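Local coordinates for protein Rho guanyl nucleotide exchange factor (Rom2), putative (Aspergillus fumigatus Af293, PDB 5O51) that probably acts as a guanine-nucleotide exchange factor for Rho-type GTPases, the chain described here being its C-terminal CNH domain, a beta-propeller, at residues Leu95-Gly98 and Gln99-Ala103; Pro27-Gly30 and Gly31-Leu34; Leu242-Asp246 and Phe247-Val251; Pro56-Val59 and Leu60-Ser63. All coordinates share one frame; numbering follows the deposited sequence.

Contact 1: residues Leu95-Gly98 and Gln99-Ala103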
loop_
_atom_site.group_PDB
_atom_site.type_symbol
_atom_site.label_atom_id
_atom_site.label_comp_id
_atom_site.label_asym_id
_atom_site.label_seq_id
_atom_site.Cartn_x
_atom_site.Cartn_y
_atom_site.Cartn_z
ATOM N N LEU A 95 -18.114 -10.188 -16.895
ATOM C CA LEU A 95 -18.582 -9.795 -18.242
ATOM C C LEU A 95 -20.117 -9.863 -18.342
ATOM O O LEU A 95 -20.759 -8.889 -18.732
ATOM C CB LEU A 95 -17.927 -10.708 -19.284
ATOM C CG LEU A 95 -17.892 -10.343 -20.765
ATOM C CD1 LEU A 95 -17.490 -8.889 -21.004
ATOM C CD2 LEU A 95 -16.926 -11.318 -21.425
ATOM N N ALA A 96 -20.676 -10.997 -17.913
ATOM C CA ALA A 96 -22.130 -11.231 -17.815
ATOM C C ALA A 96 -22.974 -10.135 -17.108
ATOM O O ALA A 96 -24.159 -10.022 -17.421
ATOM C CB ALA A 96 -22.387 -12.583 -17.160
ATOM N N GLU A 97 -22.396 -9.340 -16.189
ATOM C CA GLU A 97 -23.146 -8.259 -15.500
ATOM C C GLU A 97 -23.333 -6.992 -16.345
ATOM O O GLU A 97 -22.370 -6.479 -16.931
ATOM C CB GLU A 97 -22.482 -7.816 -14.177
ATOM C CG GLU A 97 -22.479 -8.825 -13.048
ATOM C CD GLU A 97 -23.836 -9.448 -12.778
ATOM O OE1 GLU A 97 -24.747 -8.754 -12.261
ATOM O OE2 GLU A 97 -23.975 -10.650 -13.087
ATOM N N GLY A 98 -24.569 -6.482 -16.351
ATOM C CA GLY A 98 -24.926 -5.228 -17.031
ATOM C C GLY A 98 -24.940 -3.998 -16.121
ATOM O O GLY A 98 -24.868 -4.102 -14.881
ATOM N N GLN A 99 -25.085 -2.836 -16.761
ATOM C CA GLN A 99 -24.924 -1.492 -16.146
ATOM C C GLN A 99 -25.759 -1.225 -14.897
ATOM O O GLN A 99 -25.294 -0.531 -14.015
ATOM C CB GLN A 99 -25.245 -0.411 -17.201
ATOM C CG GLN A 99 -24.986 1.046 -16.821
ATOM C CD GLN A 99 -25.427 2.016 -17.913
ATOM O OE1 GLN A 99 -26.126 1.636 -18.857
ATOM N NE2 GLN A 99 -25.038 3.276 -17.778
ATOM N N ASN A 100 -27.000 -1.717 -14.840
ATOM C CA ASN A 100 -27.858 -1.504 -13.657
ATOM C C ASN A 100 -27.951 -2.675 -12.693
ATOM O O ASN A 100 -28.628 -2.542 -11.681
ATOM C CB ASN A 100 -29.271 -1.086 -14.088
ATOM C CG ASN A 100 -29.301 0.285 -14.753
ATOM O OD1 ASN A 100 -28.487 1.172 -14.462
ATOM N ND2 ASN A 100 -30.261 0.468 -15.648
ATOM N N SER A 101 -27.273 -3.798 -12.971
ATOM C CA SER A 101 -27.390 -5.006 -12.124
ATOM C C SER A 101 -27.042 -4.725 -10.648
ATOM O O SER A 101 -26.175 -3.904 -10.332
ATOM C CB SER A 101 -26.522 -6.165 -12.636
ATOM O OG SER A 101 -25.176 -5.947 -12.280
ATOM N N VAL A 102 -27.749 -5.416 -9.763
ATOM C CA VAL A 102 -27.574 -5.248 -8.327
ATOM C C VAL A 102 -26.139 -5.578 -7.800
ATOM O O VAL A 102 -25.732 -5.023 -6.784
ATOM C CB VAL A 102 -28.688 -6.036 -7.548
ATOM C CG1 VAL A 102 -28.560 -7.552 -7.759
ATOM C CG2 VAL A 102 -28.678 -5.647 -6.061
ATOM N N ALA A 103 -25.387 -6.441 -8.491
ATOM C CA ALA A 103 -23.948 -6.656 -8.200
ATOM C C ALA A 103 -23.038 -5.405 -8.260
ATOM O O ALA A 103 -22.065 -5.318 -7.516
ATOM C CB ALA A 103 -23.388 -7.738 -9.113
#
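From Gly98 to Ser101 the backbone makes a type I beta turn, closed by a hydrogen bond of 3.1 Å from Ser101 N to Gly98 O, and Glu97, just ahead of the turn, reaches across its mouth to the Ser101 side chain. The turn belongs to the long loop between strands 84-89 and 107-110, the third and fourth strands of one four-stranded blade of the CNH beta-propeller, and the chain enters a 3-10 segment at Val102. The closing bond is reasonably straight at the hydrogen (157°). At the two corners of the turn, the side chains of Gln99 and Asn100 point away from Leu95-Gly98, while those of Glu97 and Ser101 face each other. Ser101 holds OG between its own backbone N and carbonyl carbon (chi1 78°), which points the hydroxyl toward Glu97 and the Gly98 carbonyl. There OG is 2.8 Å from Glu97 OE1 and 3.2 Å from Gly98 O, lying between these two acceptors. Glu97 makes the approach possible by folding: its chain bends at chi2 (-49°), so that the carboxylate curls toward the serine instead of extending outward. Its aliphatic part passes alongside, with CB 3.8 Å from Ser101 OG. Beyond the two segments, Glu97 also touches Lys104, and Ala103 packs on Glu91. The buried methyl of Ala103 closes in on the same carboxylate oxygen, with CB 3.6 Å from Glu97 OE1.

Contact 2: residues Pro27-Gly30 and Gly31-Leu34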
loop_
_atom_site.group_PDB
_atom_site.type_symbol
_atom_site.label_atom_id
_atom_site.label_comp_id
_atom_site.label_asym_id
_atom_site.label_seq_id
_atom_site.Cartn_x
_atom_site.Cartn_y
_atom_site.Cartn_z
ATOM N N PRO A 27 -4.423 -6.751 -8.306
ATOM C CA PRO A 27 -4.603 -7.943 -9.135
ATOM C C PRO A 27 -5.687 -8.824 -8.525
ATOM O O PRO A 27 -5.863 -8.775 -7.350
ATOM C CB PRO A 27 -3.210 -8.630 -9.106
ATOM C CG PRO A 27 -2.544 -8.109 -7.889
ATOM C CD PRO A 27 -3.047 -6.673 -7.775
ATOM N N VAL A 28 -6.461 -9.536 -9.333
ATOM C CA VAL A 28 -7.486 -10.474 -8.804
ATOM C C VAL A 28 -7.355 -11.761 -9.625
ATOM O O VAL A 28 -6.573 -11.804 -10.588
ATOM C CB VAL A 28 -8.952 -9.928 -8.909
ATOM C CG1 VAL A 28 -9.044 -8.575 -8.228
ATOM C CG2 VAL A 28 -9.383 -9.782 -10.349
ATOM N N ASP A 29 -8.120 -12.785 -9.241
ATOM C CA ASP A 29 -8.215 -14.024 -10.029
ATOM C C ASP A 29 -6.844 -14.649 -10.154
ATOM O O ASP A 29 -6.356 -14.899 -11.268
ATOM C CB ASP A 29 -8.795 -13.725 -11.440
ATOM C CG ASP A 29 -10.198 -14.270 -11.639
ATOM O OD1 ASP A 29 -10.315 -15.490 -11.959
ATOM O OD2 ASP A 29 -11.169 -13.467 -11.523
ATOM N N GLY A 30 -6.200 -14.831 -9.012
ATOM C CA GLY A 30 -4.824 -15.312 -8.944
ATOM C C GLY A 30 -3.839 -14.535 -9.769
ATOM O O GLY A 30 -2.875 -15.122 -10.269
ATOM N N GLY A 31 -4.036 -13.222 -9.942
ATOM C CA GLY A 31 -3.047 -12.427 -10.688
ATOM C C GLY A 31 -3.294 -12.478 -12.190
ATOM O O GLY A 31 -2.595 -11.854 -12.992
ATOM N N ARG A 32 -4.354 -13.154 -12.601
ATOM C CA ARG A 32 -4.664 -13.203 -14.051
ATOM C C ARG A 32 -5.414 -11.982 -14.598
ATOM O O ARG A 32 -5.395 -11.727 -15.825
ATOM C CB ARG A 32 -5.390 -14.493 -14.332
ATOM C CG ARG A 32 -4.443 -15.687 -14.124
ATOM C CD ARG A 32 -5.146 -17.005 -14.380
ATOM N NE ARG A 32 -6.313 -17.226 -13.530
ATOM C CZ ARG A 32 -6.304 -17.684 -12.264
ATOM N NH1 ARG A 32 -5.153 -17.942 -11.603
ATOM N NH2 ARG A 32 -7.478 -17.860 -11.635
ATOM N N LYS A 33 -6.014 -11.196 -13.715
ATOM C CA LYS A 33 -6.577 -9.900 -14.136
ATOM C C LYS A 33 -6.146 -8.730 -13.223
ATOM O O LYS A 33 -5.879 -8.887 -12.000
ATOM C CB LYS A 33 -8.120 -9.984 -14.178
ATOM C CG LYS A 33 -8.740 -11.067 -15.126
ATOM C CD LYS A 33 -10.251 -11.033 -14.906
ATOM C CE LYS A 33 -11.082 -11.895 -15.854
ATOM N NZ LYS A 33 -10.525 -13.257 -15.938
ATOM N N LEU A 34 -6.154 -7.531 -13.819
ATOM C CA LEU A 34 -5.794 -6.293 -13.113
ATOM C C LEU A 34 -6.978 -5.362 -13.030
ATOM O O LEU A 34 -7.602 -5.053 -14.058
ATOM C CB LEU A 34 -4.709 -5.570 -13.902
ATOM C CG LEU A 34 -3.427 -6.353 -14.094
ATOM C CD1 LEU A 34 -2.473 -5.559 -14.989
ATOM C CD2 LEU A 34 -2.794 -6.730 -12.770
#
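Arg32 starts with CG beside its backbone N (chi1 -67°), runs extended to CD and then bends at chi3 (-59°), a course that folds the guanidinium back over the Asp29 carbonyl. Asp29 O sits over the centre of one guanidinium face, 3.0 Å from Arg32 CZ, while the same oxygen accepts a hydrogen bond from Arg32 N. The carboxylate of Asp29 adds a long salt bridge, OD1 to Arg32 NH2 at 3.7 Å, the two flat groups standing nearly perpendicular (84°). These residues bound a type I' beta turn, Asp29 to Arg32, that joins strands 22-28 and 33-38 into a beta-hairpin of one propeller blade. Asp29, Gly30 and Gly31 all have positive phi. Arg32 and Lys33 both lie opposite Val28, forming a classic beta bulge. Val28 O is gripped from opposite faces of its plane, by Gly31 N at 3.0 Å and by Lys33 N at 3.2 Å, and the pairing continues with Val28 N to Lys33 O at 2.8 Å. On the face bearing Val28, its CG2 packs 4.0 Å from Lys33 CB. The other face carries Pro27 against Leu34, CB to CD2 4.1 Å, and Leu34 in turn touches Ser45 of the next strand.

Contact 3: residues Leu242-Asp246 and Phe247-Val251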
loop_
_atom_site.group_PDB
_atom_site.type_symbol
_atom_site.label_atom_id
_atom_site.label_comp_id
_atom_site.label_asym_id
_atom_site.label_seq_id
_atom_site.Cartn_x
_atom_site.Cartn_y
_atom_site.Cartn_z
ATOM N N LEU A 242 12.621 -1.807 9.091
ATOM C CA LEU A 242 11.810 -0.604 9.243
ATOM C C LEU A 242 12.198 0.421 8.187
ATOM O O LEU A 242 13.394 0.721 8.018
ATOM C CB LEU A 242 12.036 -0.044 10.630
ATOM C CG LEU A 242 11.570 -0.941 11.818
ATOM C CD1 LEU A 242 11.840 -0.163 13.112
ATOM C CD2 LEU A 242 10.082 -1.243 11.838
ATOM N N ASN A 243 11.208 0.939 7.475
ATOM C CA ASN A 243 11.414 1.830 6.321
ATOM C C ASN A 243 10.632 3.139 6.529
ATOM O O ASN A 243 9.388 3.159 6.657
ATOM C CB ASN A 243 11.006 1.196 4.982
ATOM C CG ASN A 243 11.739 -0.104 4.682
ATOM O OD1 ASN A 243 12.912 -0.140 4.297
ATOM N ND2 ASN A 243 11.023 -1.205 4.823
ATOM N N TYR A 244 11.386 4.216 6.644
ATOM C CA TYR A 244 10.839 5.568 6.754
ATOM C C TYR A 244 11.321 6.417 5.544
ATOM O O TYR A 244 12.259 6.020 4.807
ATOM C CB TYR A 244 11.321 6.236 8.022
ATOM C CG TYR A 244 11.238 5.523 9.399
ATOM C CD1 TYR A 244 11.959 4.405 9.655
ATOM C CD2 TYR A 244 10.535 6.100 10.455
ATOM C CE1 TYR A 244 11.933 3.796 10.890
ATOM C CE2 TYR A 244 10.492 5.504 11.707
ATOM C CZ TYR A 244 11.231 4.360 11.931
ATOM O OH TYR A 244 11.281 3.699 13.169
ATOM N N SER A 245 10.696 7.584 5.320
ATOM C CA SER A 245 11.066 8.401 4.178
ATOM C C SER A 245 12.545 8.779 4.238
ATOM O O SER A 245 13.149 8.978 3.209
ATOM C CB SER A 245 10.201 9.656 4.029
ATOM O OG SER A 245 10.392 10.516 5.169
ATOM N N ASP A 246 13.160 8.846 5.419
ATOM C CA ASP A 246 14.544 9.298 5.502
ATOM C C ASP A 246 15.592 8.198 5.578
ATOM O O ASP A 246 16.744 8.405 5.177
ATOM C CB ASP A 246 14.716 10.281 6.679
ATOM C CG ASP A 246 14.064 11.659 6.403
ATOM O OD1 ASP A 246 14.118 12.184 5.262
ATOM O OD2 ASP A 246 13.439 12.185 7.325
ATOM N N PHE A 247 15.205 7.028 6.077
ATOM C CA PHE A 247 16.167 6.009 6.358
ATOM C C PHE A 247 15.532 4.676 6.521
ATOM O O PHE A 247 14.351 4.595 6.756
ATOM C CB PHE A 247 17.003 6.343 7.615
ATOM C CG PHE A 247 16.246 7.095 8.684
ATOM C CD1 PHE A 247 15.208 6.498 9.372
ATOM C CD2 PHE A 247 16.639 8.390 9.048
ATOM C CE1 PHE A 247 14.493 7.219 10.336
ATOM C CE2 PHE A 247 15.973 9.104 10.029
ATOM C CZ PHE A 247 14.890 8.525 10.674
ATOM N N SER A 248 16.355 3.627 6.395
ATOM C CA SER A 248 15.948 2.277 6.715
ATOM C C SER A 248 16.936 1.639 7.640
ATOM O O SER A 248 18.133 1.877 7.506
ATOM C CB SER A 248 15.732 1.426 5.442
ATOM O OG SER A 248 14.552 1.847 4.792
ATOM N N PHE A 249 16.424 0.792 8.563
ATOM C CA PHE A 249 17.297 -0.030 9.380
ATOM C C PHE A 249 16.560 -1.229 10.017
ATOM O O PHE A 249 15.316 -1.345 9.987
ATOM C CB PHE A 249 17.919 0.845 10.463
ATOM C CG PHE A 249 16.894 1.480 11.350
ATOM C CD1 PHE A 249 16.312 2.669 11.003
ATOM C CD2 PHE A 249 16.454 0.810 12.479
ATOM C CE1 PHE A 249 15.309 3.212 11.776
ATOM C CE2 PHE A 249 15.488 1.354 13.275
ATOM C CZ PHE A 249 14.929 2.566 12.939
ATOM N N PHE A 250 17.338 -2.118 10.633
ATOM C CA PHE A 250 16.744 -3.336 11.257
ATOM C C PHE A 250 16.526 -3.207 12.786
ATOM O O PHE A 250 17.375 -2.618 13.501
ATOM C CB PHE A 250 17.657 -4.509 11.022
ATOM C CG PHE A 250 17.727 -4.964 9.637
ATOM C CD1 PHE A 250 16.776 -5.847 9.144
ATOM C CD2 PHE A 250 18.800 -4.593 8.820
ATOM C CE1 PHE A 250 16.827 -6.266 7.838
ATOM C CE2 PHE A 250 18.867 -5.044 7.531
ATOM C CZ PHE A 250 17.880 -5.871 7.030
ATOM N N VAL A 251 15.464 -3.817 13.308
ATOM C CA VAL A 251 15.325 -4.041 14.787
ATOM C C VAL A 251 15.019 -5.507 15.109
ATOM O O VAL A 251 14.715 -6.298 14.173
ATOM C CB VAL A 251 14.296 -3.165 15.510
ATOM C CG1 VAL A 251 14.599 -1.695 15.317
ATOM C CG2 VAL A 251 12.876 -3.500 15.131
#
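Leu242-Tyr244 and Phe247-Val251 run antiparallel, their short axes 5.0 Å apart at closest and 169° between directions, with Leu242 and Phe249 forming a hydrogen-bonded pair and Asn243 and Ser248 a non-hydrogen-bonded one. Leu242 N donates to Phe249 O at 2.9 Å, and Tyr244 N bonds to Phe247 O just before the turn. On the face of Asn243 and Ser248, Ser248 OG donates to Asn243 OD1 at 2.6 Å, slightly tilted from the amide carbonyl plane. The same hydroxyl also hydrogen-bonds Trp266 NE1, so it has two partners, Asn243 and Trp266. The segments are the middle two strands of a four-stranded propeller blade, linked as a tight hairpin through Ser245 and Asp246. Tyr244, Phe247 and Phe249 form an aromatic cluster on the opposite face of the hairpin. Phe247 presents CE1 over the Tyr244 ring in a T-shaped stack, centroids 5.3 Å apart and planes at 61°. Phe249 meets that tyrosine rim to rim with the planes close to parallel, CE1 to CE1 3.5 Å. Phe249 CG lies between backbone N and carbonyl carbon (chi1 60°), turning the ring across toward the neighbouring strand. Phe221 packs edge-to-face with both phenylalanines. Farther along, Leu242 CD1 touches Phe249 CE2 at 4.0 Å and Val251 CG1 at 3.8 Å, while Asp246 CB lies over the Phe247 ring in a CH-pi contact.

Contact 4: residues Pro56-Val59 and Leu60-Ser63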
loop_
_atom_site.group_PDB
_atom_site.type_symbol
_atom_site.label_atom_id
_atom_site.label_comp_id
_atom_site.label_asym_id
_atom_site.label_seq_id
_atom_site.Cartn_x
_atom_site.Cartn_y
_atom_site.Cartn_z
ATOM N N PRO A 56 -8.513 -2.295 -21.619
ATOM C CA PRO A 56 -9.245 -2.445 -20.364
ATOM C C PRO A 56 -10.743 -2.059 -20.576
ATOM O O PRO A 56 -11.011 -1.175 -21.368
ATOM C CB PRO A 56 -8.567 -1.435 -19.442
ATOM C CG PRO A 56 -7.229 -1.217 -20.039
ATOM C CD PRO A 56 -7.361 -1.397 -21.500
ATOM N N ARG A 57 -11.668 -2.635 -19.828
ATOM C CA ARG A 57 -13.114 -2.251 -19.937
ATOM C C ARG A 57 -13.680 -1.681 -18.652
ATOM O O ARG A 57 -13.290 -2.081 -17.565
ATOM C CB ARG A 57 -13.966 -3.443 -20.380
ATOM C CG ARG A 57 -13.765 -4.734 -19.655
ATOM C CD ARG A 57 -14.800 -5.814 -20.113
ATOM N NE ARG A 57 -14.892 -6.790 -19.035
ATOM C CZ ARG A 57 -15.770 -6.766 -18.040
ATOM N NH1 ARG A 57 -16.793 -5.935 -18.047
ATOM N NH2 ARG A 57 -15.663 -7.655 -17.061
ATOM N N ARG A 58 -14.553 -0.720 -18.795
ATOM C CA ARG A 58 -15.100 -0.003 -17.683
ATOM C C ARG A 58 -16.052 -0.937 -17.013
ATOM O O ARG A 58 -16.900 -1.580 -17.691
ATOM C CB ARG A 58 -15.831 1.256 -18.166
ATOM C CG ARG A 58 -16.722 1.932 -17.136
ATOM C CD ARG A 58 -17.354 3.197 -17.734
ATOM N NE ARG A 58 -16.393 4.283 -17.894
ATOM C CZ ARG A 58 -16.078 5.197 -16.981
ATOM N NH1 ARG A 58 -16.659 5.186 -15.802
ATOM N NH2 ARG A 58 -15.130 6.126 -17.236
ATOM N N VAL A 59 -15.952 -1.015 -15.690
ATOM C CA VAL A 59 -16.827 -1.914 -14.914
ATOM C C VAL A 59 -17.617 -1.223 -13.848
ATOM O O VAL A 59 -18.684 -1.715 -13.476
ATOM C CB VAL A 59 -16.132 -3.096 -14.203
ATOM C CG1 VAL A 59 -15.700 -4.116 -15.233
ATOM C CG2 VAL A 59 -14.988 -2.659 -13.230
ATOM N N LEU A 60 -17.082 -0.171 -13.278
ATOM C CA LEU A 60 -17.864 0.590 -12.314
ATOM C C LEU A 60 -17.684 2.070 -12.584
ATOM O O LEU A 60 -16.553 2.513 -12.919
ATOM C CB LEU A 60 -17.461 0.276 -10.898
ATOM C CG LEU A 60 -17.844 -1.112 -10.420
ATOM C CD1 LEU A 60 -17.021 -1.534 -9.198
ATOM C CD2 LEU A 60 -19.333 -1.194 -10.183
ATOM N N ASP A 61 -18.785 2.852 -12.483
ATOM C CA ASP A 61 -18.653 4.308 -12.444
ATOM C C ASP A 61 -18.389 4.663 -10.992
ATOM O O ASP A 61 -19.018 4.121 -10.089
ATOM C CB ASP A 61 -19.891 5.051 -12.982
ATOM C CG ASP A 61 -20.195 4.686 -14.444
ATOM O OD1 ASP A 61 -19.298 4.160 -15.177
ATOM O OD2 ASP A 61 -21.341 4.921 -14.839
ATOM N N ALA A 62 -17.491 5.583 -10.777
ATOM C CA ALA A 62 -17.059 5.962 -9.413
ATOM C C ALA A 62 -15.962 6.899 -9.667
ATOM O O ALA A 62 -15.166 6.662 -10.582
ATOM C CB ALA A 62 -16.551 4.798 -8.577
ATOM N N SER A 63 -15.896 7.924 -8.849
ATOM C CA SER A 63 -15.037 9.021 -9.121
ATOM C C SER A 63 -14.023 9.188 -8.010
ATOM O O SER A 63 -14.283 8.787 -6.902
ATOM C CB SER A 63 -15.920 10.278 -9.348
ATOM O OG SER A 63 -16.021 11.062 -8.185
#
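Arg58 reaches past its neighbours along the strand to Asp61, its CG anti to the backbone N and the chain bending at chi3 so that the guanidinium turns toward the carboxylate. NH1 donates to Asp61 OD1 at 2.9 Å, a salt bridge with a moderately bent hydrogen bond (145°). The acceptor lies at the guanidinium edge, near its plane, whereas the arginine meets OD1 from above the carboxylate plane; the two flat groups are 63° apart. The aliphatic part joins in, with Arg58 CD 3.4 Å from Asp61 OD1. The other terminal nitrogen, NH2, bonds Ser40 OG, so the guanidinium is held at two points. Next comes Val59, where strand 57-61, the outermost strand of its blade, departs from regular geometry. A psi of -31° there puts Val59 and Leu60 both opposite Ile42 of strand 41-46, a classic beta bulge. The two residues therefore lie toward the same side, buried, with Val59 CG2 4.3 Å from Leu60 CG, while the charged pair stays at the surface. Leu60 CG also rests 3.2 Å from Val59 O. That carbonyl oxygen accepts a hydrogen bond from Lys104 NZ, and the lysine also touches the Leu60 side chain, linking the bulge to the loop before strand 107-110.

In the fold
Along the chain the order is contact 2, contact 4, contact 1, contact 3. Contacts 2 and 4 share one antiparallel sheet, the former at the hairpin of its first two strands and the latter on its outermost strand, with centres about 16 Å apart. Contact 1 belongs to a loop of the following sheet, yet lies about 12 Å from contact 4, centre to centre, and touches it where Leu95 N comes 3.5 Å from Arg57 NH2; Lys104 reaches both, so one lysine bridges two neighbouring blades. Contact 3 is in another blade across the chain's centre, about 31 to 45 Å from the others between centres. Together they sample a propeller of seven four-stranded sheets.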